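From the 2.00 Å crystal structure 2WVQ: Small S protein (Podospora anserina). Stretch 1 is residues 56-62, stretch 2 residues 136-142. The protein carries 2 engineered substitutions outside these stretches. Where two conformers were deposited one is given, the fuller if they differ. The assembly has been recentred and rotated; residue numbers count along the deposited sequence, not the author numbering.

Stretch 1 (56-62) LSRWGEA
Stretch 2 136-142: LVSRRQK

Two helical segments of one chain, at least 79 residues apart in sequence wherever they touch, meet in a small contact that buries 263 Å² in all. Residues 56-62 are helical throughout, with phi/psi near -60/-42 and i to i+4 bonds such as Glu 61 N to Ser 57 O (3.1 Å) and Ala 62 N to Arg 58 O (2.9 Å). The second segment enters as a helix; Arg 140 has phi/psi of -93/-24, and Gln 141 and Lys 142 follow with psi of 147° and 141°. The helices run in broadly the same direction, inclined by 33°, and their axes come no closer than 10.0 Å. The register is set by Ser 57 CA, 6.3 Å from Val 137 CA, and Glu 61 CA, 7.1 Å from Arg 140 CA.

Arg 140 covers the most surface. Its CA-to-CB bond points toward the first helix, and chi1 to chi3 of m, t, t (-73°, 176°, 175°) give a long, nearly straight reach to the guanidinium. There NH1 donates a hydrogen bond to Ser 57 OG, 3.3 Å long with an angle of 155° at the hydrogen. The hydroxyl lies at the guanidinium edge, near its plane, where the N-H bonds point. Arg 58 N is also close to Arg 140 NH1, at 3.5 Å, but both are donors and no hydrogen bond forms.

Ser 57, the second largest contributor, is buried and points toward the partner, with chi1 at 90° (p). A small side chain suits the closest point of the register: OG lies 3.4 Å from Val 137 CB, while still offering an acceptor to the arginine. The end of the Gln 141 side chain also comes up against Ser 57. Gln 141 starts sideways, but chi1 and chi2 (-66°, -47°, both m) bring its end nearer.

Glu 61, one turn after Ser 57, points toward the second segment from an exposed position. Its CB lies 4.0 Å from Arg 140 NE, a packing contact made oblique to the guanidinium. No salt bridge forms; with chi1 t (-175°), chi2 p (72°) and chi3 2°, the carboxylate instead meets water. Two waters donate to Glu 61 OE1, at 3.0 Å from water 1 and 2.7 Å from water 2, and each also donates weakly to Arg 140 O, at 3.3 and 3.4 Å respectively. The acidic group thus reaches the other backbone through water, two acceptors being linked by molecules that can donate to both.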

# COMPACT_ATOMS: atom_id res chain seq x y z
N LEU A 56 -6.79 16.35 3.65
CA LEU A 56 -6.44 16.30 2.23
C LEU A 56 -7.14 17.48 1.50
O LEU A 56 -6.50 18.26 0.75
CB LEU A 56 -6.84 14.95 1.59
CG LEU A 56 -6.64 14.71 0.07
CD1 LEU A 56 -5.21 14.80 -0.36
CD2 LEU A 56 -7.26 13.38 -0.47
N SER A 57 -8.43 17.63 1.74
CA SER A 57 -9.08 18.77 1.11
C SER A 57 -8.56 20.16 1.58
O SER A 57 -8.52 21.07 0.77
CB SER A 57 -10.59 18.65 1.12
OG SER A 57 -11.15 19.23 2.26
N ARG A 58 -8.19 20.30 2.86
CA ARG A 58 -7.56 21.51 3.36
C ARG A 58 -6.36 21.90 2.54
O ARG A 58 -6.18 23.08 2.26
CB ARG A 58 -7.21 21.47 4.85
CG ARG A 58 -6.95 22.89 5.52
CD ARG A 58 -6.49 22.74 6.96
NE ARG A 58 -7.45 21.89 7.70
CZ ARG A 58 -7.18 20.75 8.35
NH1 ARG A 58 -5.95 20.28 8.44
NH2 ARG A 58 -8.17 20.10 8.96
N TRP A 59 -5.54 20.91 2.16
CA TRP A 59 -4.39 21.13 1.32
C TRP A 59 -4.74 21.73 -0.04
O TRP A 59 -4.06 22.66 -0.49
CB TRP A 59 -3.57 19.85 1.11
CG TRP A 59 -2.40 20.11 0.21
CD1 TRP A 59 -1.19 20.58 0.58
CD2 TRP A 59 -2.35 19.92 -1.20
NE1 TRP A 59 -0.38 20.73 -0.52
CE2 TRP A 59 -1.07 20.32 -1.63
CE3 TRP A 59 -3.27 19.45 -2.16
CZ2 TRP A 59 -0.66 20.25 -2.96
CZ3 TRP A 59 -2.85 19.37 -3.49
CH2 TRP A 59 -1.56 19.78 -3.88
N GLY A 60 -5.75 21.17 -0.70
CA GLY A 60 -6.17 21.71 -1.99
C GLY A 60 -6.62 23.15 -1.87
O GLY A 60 -6.36 23.97 -2.77
N GLU A 61 -7.29 23.47 -0.76
CA GLU A 61 -7.73 24.86 -0.51
C GLU A 61 -6.56 25.80 -0.25
O GLU A 61 -6.56 26.96 -0.73
CB GLU A 61 -8.71 24.90 0.69
CG GLU A 61 -9.34 26.26 1.00
CD GLU A 61 -10.39 26.70 -0.01
OE1 GLU A 61 -10.68 25.95 -0.96
OE2 GLU A 61 -10.95 27.81 0.16
N ALA A 62 -5.57 25.31 0.52
CA ALA A 62 -4.40 26.09 0.92
C ALA A 62 -3.55 26.52 -0.29
O ALA A 62 -3.02 27.65 -0.37
CB ALA A 62 -3.55 25.27 1.86
N LEU A 136 -18.08 20.35 5.19
CA LEU A 136 -16.91 21.22 5.06
C LEU A 136 -16.08 20.90 3.81
O LEU A 136 -15.64 21.82 3.10
CB LEU A 136 -16.09 21.06 6.34
CG LEU A 136 -14.60 21.02 6.69
CD1 LEU A 136 -14.53 20.68 8.14
CD2 LEU A 136 -13.69 20.13 5.90
N VAL A 137 -15.87 19.62 3.53
CA VAL A 137 -15.24 19.27 2.25
C VAL A 137 -16.11 19.45 1.05
O VAL A 137 -15.60 19.89 0.02
CB VAL A 137 -14.35 17.99 2.26
CG1 VAL A 137 -14.18 17.36 3.64
CG2 VAL A 137 -14.56 17.05 1.05
N SER A 138 -17.42 19.18 1.16
CA SER A 138 -18.33 19.34 0.02
C SER A 138 -18.29 20.77 -0.47
O SER A 138 -18.28 21.00 -1.66
CB SER A 138 -19.78 18.96 0.34
OG SER A 138 -19.90 17.54 0.46
N ARG A 139 -18.22 21.70 0.48
CA ARG A 139 -18.19 23.14 0.22
C ARG A 139 -16.97 23.58 -0.58
O ARG A 139 -17.02 24.55 -1.30
CB ARG A 139 -18.19 23.90 1.55
CG ARG A 139 -19.53 23.97 2.23
CD ARG A 139 -19.50 24.96 3.39
NE ARG A 139 -20.71 24.78 4.19
CZ ARG A 139 -20.75 24.13 5.35
NH1 ARG A 139 -19.65 23.62 5.89
NH2 ARG A 139 -21.91 23.99 5.96
N ARG A 140 -15.88 22.84 -0.43
CA ARG A 140 -14.60 23.21 -1.05
C ARG A 140 -14.35 22.58 -2.40
O ARG A 140 -13.54 23.08 -3.17
CB ARG A 140 -13.44 22.78 -0.16
CG ARG A 140 -13.25 23.58 1.07
CD ARG A 140 -12.14 22.93 1.80
NE ARG A 140 -11.79 23.70 2.97
CZ ARG A 140 -11.22 23.20 4.06
NH1 ARG A 140 -10.97 21.89 4.17
NH2 ARG A 140 -10.95 24.02 5.05
N GLN A 141 -15.01 21.45 -2.65
CA GLN A 141 -14.68 20.66 -3.81
C GLN A 141 -15.26 21.27 -5.08
O GLN A 141 -16.30 21.95 -5.06
CB GLN A 141 -15.05 19.17 -3.63
CG GLN A 141 -14.21 18.44 -2.51
CD GLN A 141 -12.70 18.70 -2.61
OE1 GLN A 141 -12.04 18.18 -3.52
NE2 GLN A 141 -12.15 19.47 -1.65
N LYS A 142 -14.51 21.08 -6.16
CA LYS A 142 -14.92 21.51 -7.47
C LYS A 142 -16.18 20.74 -7.81
O LYS A 142 -16.31 19.55 -7.46
CB LYS A 142 -13.84 21.22 -8.50
CG LYS A 142 -14.05 21.97 -9.81
CD LYS A 142 -13.31 21.27 -10.95
CE LYS A 142 -13.51 22.01 -12.28
NZ LYS A 142 -13.06 21.16 -13.44
O HOH W 1 -10.27 23.67 -2.80
O HOH W 2 -13.05 26.27 -2.27